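Local coordinates for protein P47 (Clostridium botulinum, PDB 6EKT) that may form part of a progenitor toxin complex that shields botulinum neurotoxin in the host gut, and has a fold related to tubular lipid-binding proteins, at residues W188-V197 and L209-I220. Residues are numbered along the deposited sequence; the frame is centred on the assembly and turned at random.
Sequences WMNPKQFKFV and LFILSVVTNRDI
Leu209 sets its CB and CG against the rim of the Phe196 ring, Phe196 CE1 lying 3.8 Å from Leu209 CG. Phe196 reaches this position with CG anti to its backbone N (chi1 164°). Phe210 and Val197 then exchange backbone hydrogen bonds in both directions, as do Leu212 and Lys195, as expected of the antiparallel arms of the hairpin formed by 193-199 and 208-214. Ile211 extends CG2 to within 4.2 Å of Phe194 CB, on the face that also carries Phe196 and Ser213. On the opposite face, Leu212 CD2 meets Val197 CG2 at 3.9 Å. Ser213 OG donates to Ile29 O of the neighbouring strand 29-34, and a water that donates to both links it to Met189 O. At Val214 the register slips: its carbonyl oxygen accepts from both Lys192 N (2.8 Å) and Gln193 N (3.3 Å), a classic beta bulge. Val215 CG1 packs against the backbone of 188-190, near the carbonyl oxygens of Met189 and Asn190. Beyond it the chain curls around the Gln193 amide, whose NE2 donates to Thr216 O and, nearly straight at 168°, to Arg218 O at 2.7 Å, both acceptors lying close to the amide plane. Arg218 itself pairs with Asp28. Ile220 comes from the opposite direction, placing CG1 3.3 Å from Gln193 OE1, which a water joins to Ile220 N. Two carbonyls and this water therefore fix the rotation of the Gln193 amide, tying the loop after the hairpin to an edge strand of the sheet through one neutral side chain.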
loop_
_atom_site.group_PDB
_atom_site.type_symbol
_atom_site.label_atom_id
_atom_site.label_comp_id
_atom_site.label_asym_id
_atom_site.label_seq_id
_atom_site.Cartn_x
_atom_site.Cartn_y
_atom_site.Cartn_z
ATOM N N TRP A 188 8.450 -5.532 8.652
ATOM C CA TRP A 188 6.987 -5.587 8.809
ATOM C C TRP A 188 6.212 -5.579 7.491
ATOM O O TRP A 188 5.047 -5.983 7.457
ATOM C CB TRP A 188 6.472 -4.513 9.780
ATOM C CG TRP A 188 6.600 -3.098 9.309
ATOM C CD1 TRP A 188 7.598 -2.222 9.632
ATOM C CD2 TRP A 188 5.695 -2.379 8.452
ATOM N NE1 TRP A 188 7.382 -1.013 9.016
ATOM C CE2 TRP A 188 6.214 -1.073 8.302
ATOM C CE3 TRP A 188 4.492 -2.710 7.800
ATOM C CZ2 TRP A 188 5.589 -0.097 7.504
ATOM C CZ3 TRP A 188 3.859 -1.736 7.014
ATOM C CH2 TRP A 188 4.406 -0.445 6.879
ATOM N N MET A 189 6.869 -5.112 6.425
ATOM C CA MET A 189 6.315 -5.135 5.063
ATOM C C MET A 189 6.420 -6.475 4.328
ATOM O O MET A 189 5.698 -6.679 3.315
ATOM C CB MET A 189 6.971 -4.042 4.217
ATOM C CG MET A 189 6.586 -2.630 4.612
ATOM S SD MET A 189 7.222 -1.357 3.499
ATOM C CE MET A 189 6.128 -1.534 2.081
ATOM N N ASN A 190 7.305 -7.378 4.795
ATOM C CA ASN A 190 7.632 -8.610 4.041
ATOM C C ASN A 190 6.394 -9.421 3.662
ATOM O O ASN A 190 5.624 -9.845 4.534
ATOM C CB ASN A 190 8.625 -9.508 4.779
ATOM C CG ASN A 190 10.024 -8.913 4.874
ATOM O OD1 ASN A 190 10.380 -7.934 4.196
ATOM N ND2 ASN A 190 10.830 -9.509 5.745
ATOM N N PRO A 191 6.179 -9.617 2.351
ATOM C CA PRO A 191 4.938 -10.244 1.900
ATOM C C PRO A 191 5.051 -11.768 1.922
ATOM O O PRO A 191 6.102 -12.335 1.588
ATOM C CB PRO A 191 4.791 -9.726 0.477
ATOM C CG PRO A 191 6.209 -9.552 0.015
ATOM C CD PRO A 191 6.987 -9.112 1.229
ATOM N N LYS A 192 3.969 -12.423 2.316
ATOM C CA LYS A 192 3.961 -13.875 2.394
ATOM C C LYS A 192 3.164 -14.419 1.214
ATOM O O LYS A 192 3.513 -15.441 0.654
ATOM C CB LYS A 192 3.366 -14.330 3.725
ATOM C CG LYS A 192 4.259 -14.070 4.948
ATOM C CD LYS A 192 5.456 -15.015 4.991
ATOM C CE LYS A 192 6.342 -14.773 6.210
ATOM N NZ LYS A 192 7.156 -13.513 6.107
ATOM N N GLN A 193 2.104 -13.705 0.849
ATOM C CA GLN A 193 1.188 -14.083 -0.232
ATOM C C GLN A 193 0.783 -12.845 -1.031
ATOM O O GLN A 193 0.652 -11.752 -0.471
ATOM C CB GLN A 193 -0.058 -14.761 0.340
ATOM C CG GLN A 193 0.218 -16.018 1.170
ATOM C CD GLN A 193 -1.039 -16.545 1.833
ATOM O OE1 GLN A 193 -1.772 -17.332 1.239
ATOM N NE2 GLN A 193 -1.302 -16.102 3.065
ATOM N N PHE A 194 0.591 -13.004 -2.338
ATOM C CA PHE A 194 0.410 -11.845 -3.205
ATOM C C PHE A 194 -0.300 -12.223 -4.500
ATOM O O PHE A 194 -0.190 -13.362 -4.964
ATOM C CB PHE A 194 1.757 -11.127 -3.482
ATOM C CG PHE A 194 2.953 -12.049 -3.501
ATOM C CD1 PHE A 194 3.320 -12.714 -4.671
ATOM C CD2 PHE A 194 3.718 -12.264 -2.342
ATOM C CE1 PHE A 194 4.427 -13.564 -4.692
ATOM C CE2 PHE A 194 4.824 -13.121 -2.357
ATOM C CZ PHE A 194 5.177 -13.773 -3.531
ATOM N N LYS A 195 -1.032 -11.256 -5.043
ATOM C CA LYS A 195 -1.856 -11.407 -6.242
ATOM C C LYS A 195 -1.685 -10.175 -7.119
ATOM O O LYS A 195 -1.571 -9.059 -6.607
ATOM C CB LYS A 195 -3.331 -11.487 -5.833
ATOM C CG LYS A 195 -4.200 -12.312 -6.781
ATOM C CD LYS A 195 -5.704 -12.096 -6.581
ATOM C CE LYS A 195 -6.122 -12.414 -5.150
ATOM N NZ LYS A 195 -7.559 -12.759 -4.930
ATOM N N PHE A 196 -1.706 -10.371 -8.437
ATOM C CA PHE A 196 -1.793 -9.258 -9.394
ATOM C C PHE A 196 -3.237 -8.995 -9.841
ATOM O O PHE A 196 -3.990 -9.942 -10.105
ATOM C CB PHE A 196 -0.901 -9.504 -10.639
ATOM C CG PHE A 196 -1.249 -8.606 -11.802
ATOM C CD1 PHE A 196 -0.916 -7.249 -11.774
ATOM C CD2 PHE A 196 -1.981 -9.099 -12.890
ATOM C CE1 PHE A 196 -1.276 -6.393 -12.821
ATOM C CE2 PHE A 196 -2.348 -8.248 -13.946
ATOM C CZ PHE A 196 -1.997 -6.895 -13.903
ATOM N N VAL A 197 -3.617 -7.716 -9.951
ATOM C CA VAL A 197 -4.956 -7.330 -10.419
ATOM C C VAL A 197 -4.835 -6.080 -11.268
ATOM O O VAL A 197 -4.169 -5.132 -10.848
ATOM C CB VAL A 197 -5.914 -6.999 -9.230
ATOM C CG1 VAL A 197 -7.334 -6.736 -9.725
ATOM C CG2 VAL A 197 -5.966 -8.147 -8.251
ATOM N N LEU A 209 -2.047 -1.047 -12.607
ATOM C CA LEU A 209 -1.568 -2.385 -12.247
ATOM C C LEU A 209 -1.412 -2.390 -10.741
ATOM O O LEU A 209 -0.792 -1.459 -10.165
ATOM C CB LEU A 209 -0.209 -2.714 -12.894
ATOM C CG LEU A 209 -0.164 -3.101 -14.394
ATOM C CD1 LEU A 209 -0.340 -1.871 -15.255
ATOM C CD2 LEU A 209 1.164 -3.759 -14.752
ATOM N N PHE A 210 -1.973 -3.411 -10.095
ATOM C CA PHE A 210 -1.918 -3.533 -8.636
ATOM C C PHE A 210 -1.324 -4.854 -8.213
ATOM O O PHE A 210 -1.536 -5.867 -8.879
ATOM C CB PHE A 210 -3.321 -3.393 -8.023
ATOM C CG PHE A 210 -3.816 -1.978 -7.941
ATOM C CD1 PHE A 210 -3.257 -1.083 -7.024
ATOM C CD2 PHE A 210 -4.874 -1.544 -8.746
ATOM C CE1 PHE A 210 -3.718 0.233 -6.937
ATOM C CE2 PHE A 210 -5.356 -0.236 -8.662
ATOM C CZ PHE A 210 -4.777 0.658 -7.759
ATOM N N ILE A 211 -0.589 -4.837 -7.102
ATOM C CA ILE A 211 -0.183 -6.070 -6.406
ATOM C C ILE A 211 -0.819 -5.987 -5.024
ATOM O O ILE A 211 -0.618 -5.003 -4.303
ATOM C CB ILE A 211 1.370 -6.219 -6.314
ATOM C CG1 ILE A 211 1.968 -6.464 -7.706
ATOM C CG2 ILE A 211 1.774 -7.346 -5.352
ATOM C CD1 ILE A 211 3.481 -6.226 -7.808
ATOM N N LEU A 212 -1.592 -7.012 -4.681
ATOM C CA LEU A 212 -2.249 -7.129 -3.379
ATOM C C LEU A 212 -1.432 -8.092 -2.537
ATOM O O LEU A 212 -1.089 -9.165 -3.024
ATOM C CB LEU A 212 -3.674 -7.678 -3.572
ATOM C CG LEU A 212 -4.792 -6.774 -4.103
ATOM C CD1 LEU A 212 -4.432 -5.892 -5.276
ATOM C CD2 LEU A 212 -6.044 -7.580 -4.425
ATOM N N SER A 213 -1.118 -7.731 -1.282
ATOM C CA SER A 213 -0.288 -8.614 -0.445
ATOM C C SER A 213 -0.851 -8.826 0.946
ATOM O O SER A 213 -1.513 -7.937 1.505
ATOM C CB SER A 213 1.167 -8.094 -0.316
ATOM O OG SER A 213 1.267 -6.950 0.537
ATOM N N VAL A 214 -0.539 -9.997 1.510
ATOM C CA VAL A 214 -0.676 -10.233 2.951
ATOM C C VAL A 214 0.710 -10.549 3.532
ATOM O O VAL A 214 1.529 -11.172 2.861
ATOM C CB VAL A 214 -1.710 -11.350 3.204
ATOM C CG1 VAL A 214 -1.632 -11.886 4.612
ATOM C CG2 VAL A 214 -3.117 -10.794 2.994
ATOM N N VAL A 215 0.960 -10.092 4.764
ATOM C CA VAL A 215 2.256 -10.219 5.441
ATOM C C VAL A 215 2.321 -11.371 6.480
ATOM O O VAL A 215 3.310 -11.499 7.212
ATOM C CB VAL A 215 2.693 -8.881 6.098
ATOM C CG1 VAL A 215 2.903 -7.779 5.053
ATOM C CG2 VAL A 215 1.697 -8.435 7.173
ATOM N N THR A 216 1.271 -12.185 6.530
ATOM C CA THR A 216 1.237 -13.443 7.311
ATOM C C THR A 216 0.744 -14.580 6.423
ATOM O O THR A 216 0.344 -14.356 5.277
ATOM C CB THR A 216 0.293 -13.358 8.534
ATOM O OG1 THR A 216 -1.074 -13.362 8.084
ATOM C CG2 THR A 216 0.545 -12.109 9.353
ATOM N N ASN A 217 0.726 -15.803 6.955
ATOM C CA ASN A 217 0.255 -16.962 6.193
ATOM C C ASN A 217 -1.234 -17.271 6.352
ATOM O O ASN A 217 -1.688 -18.403 6.084
ATOM C CB ASN A 217 1.109 -18.194 6.501
ATOM C CG ASN A 217 2.470 -18.141 5.832
ATOM O OD1 ASN A 217 3.494 -18.258 6.499
ATOM N ND2 ASN A 217 2.487 -17.960 4.514
ATOM N N ARG A 218 -2.010 -16.263 6.738
ATOM C CA ARG A 218 -3.452 -16.449 6.858
ATOM C C ARG A 218 -4.085 -16.864 5.521
ATOM O O ARG A 218 -3.534 -16.599 4.456
ATOM C CB ARG A 218 -4.120 -15.209 7.473
ATOM C CG ARG A 218 -4.047 -13.913 6.671
ATOM C CD ARG A 218 -4.727 -12.833 7.500
ATOM N NE ARG A 218 -4.555 -11.461 7.011
ATOM C CZ ARG A 218 -5.390 -10.830 6.201
ATOM N NH1 ARG A 218 -5.134 -9.571 5.855
ATOM N NH2 ARG A 218 -6.470 -11.448 5.723
ATOM N N ASP A 219 -5.229 -17.532 5.600
ATOM C CA ASP A 219 -5.995 -17.965 4.437
ATOM C C ASP A 219 -6.388 -16.771 3.552
ATOM O O ASP A 219 -7.045 -15.850 4.023
ATOM C CB ASP A 219 -7.237 -18.722 4.943
ATOM C CG ASP A 219 -8.033 -19.390 3.840
ATOM O OD1 ASP A 219 -7.531 -19.569 2.720
ATOM O OD2 ASP A 219 -9.195 -19.756 4.116
ATOM N N ILE A 220 -5.959 -16.790 2.290
ATOM C CA ILE A 220 -6.312 -15.739 1.320
ATOM C C ILE A 220 -7.363 -16.240 0.304
ATOM O O ILE A 220 -7.911 -15.449 -0.472
ATOM C CB ILE A 220 -5.070 -15.146 0.586
ATOM C CG1 ILE A 220 -4.394 -16.191 -0.308
ATOM C CG2 ILE A 220 -4.084 -14.523 1.571
ATOM C CD1 ILE A 220 -3.558 -15.607 -1.429
HETATM O O HOH W 1 3.981 -6.526 1.235
HETATM O O HOH W 2 5.945 -10.911 6.976
HETATM O O HOH W 3 -3.888 -18.846 1.849
HETATM O O HOH W 4 -7.281 -14.567 -2.888
#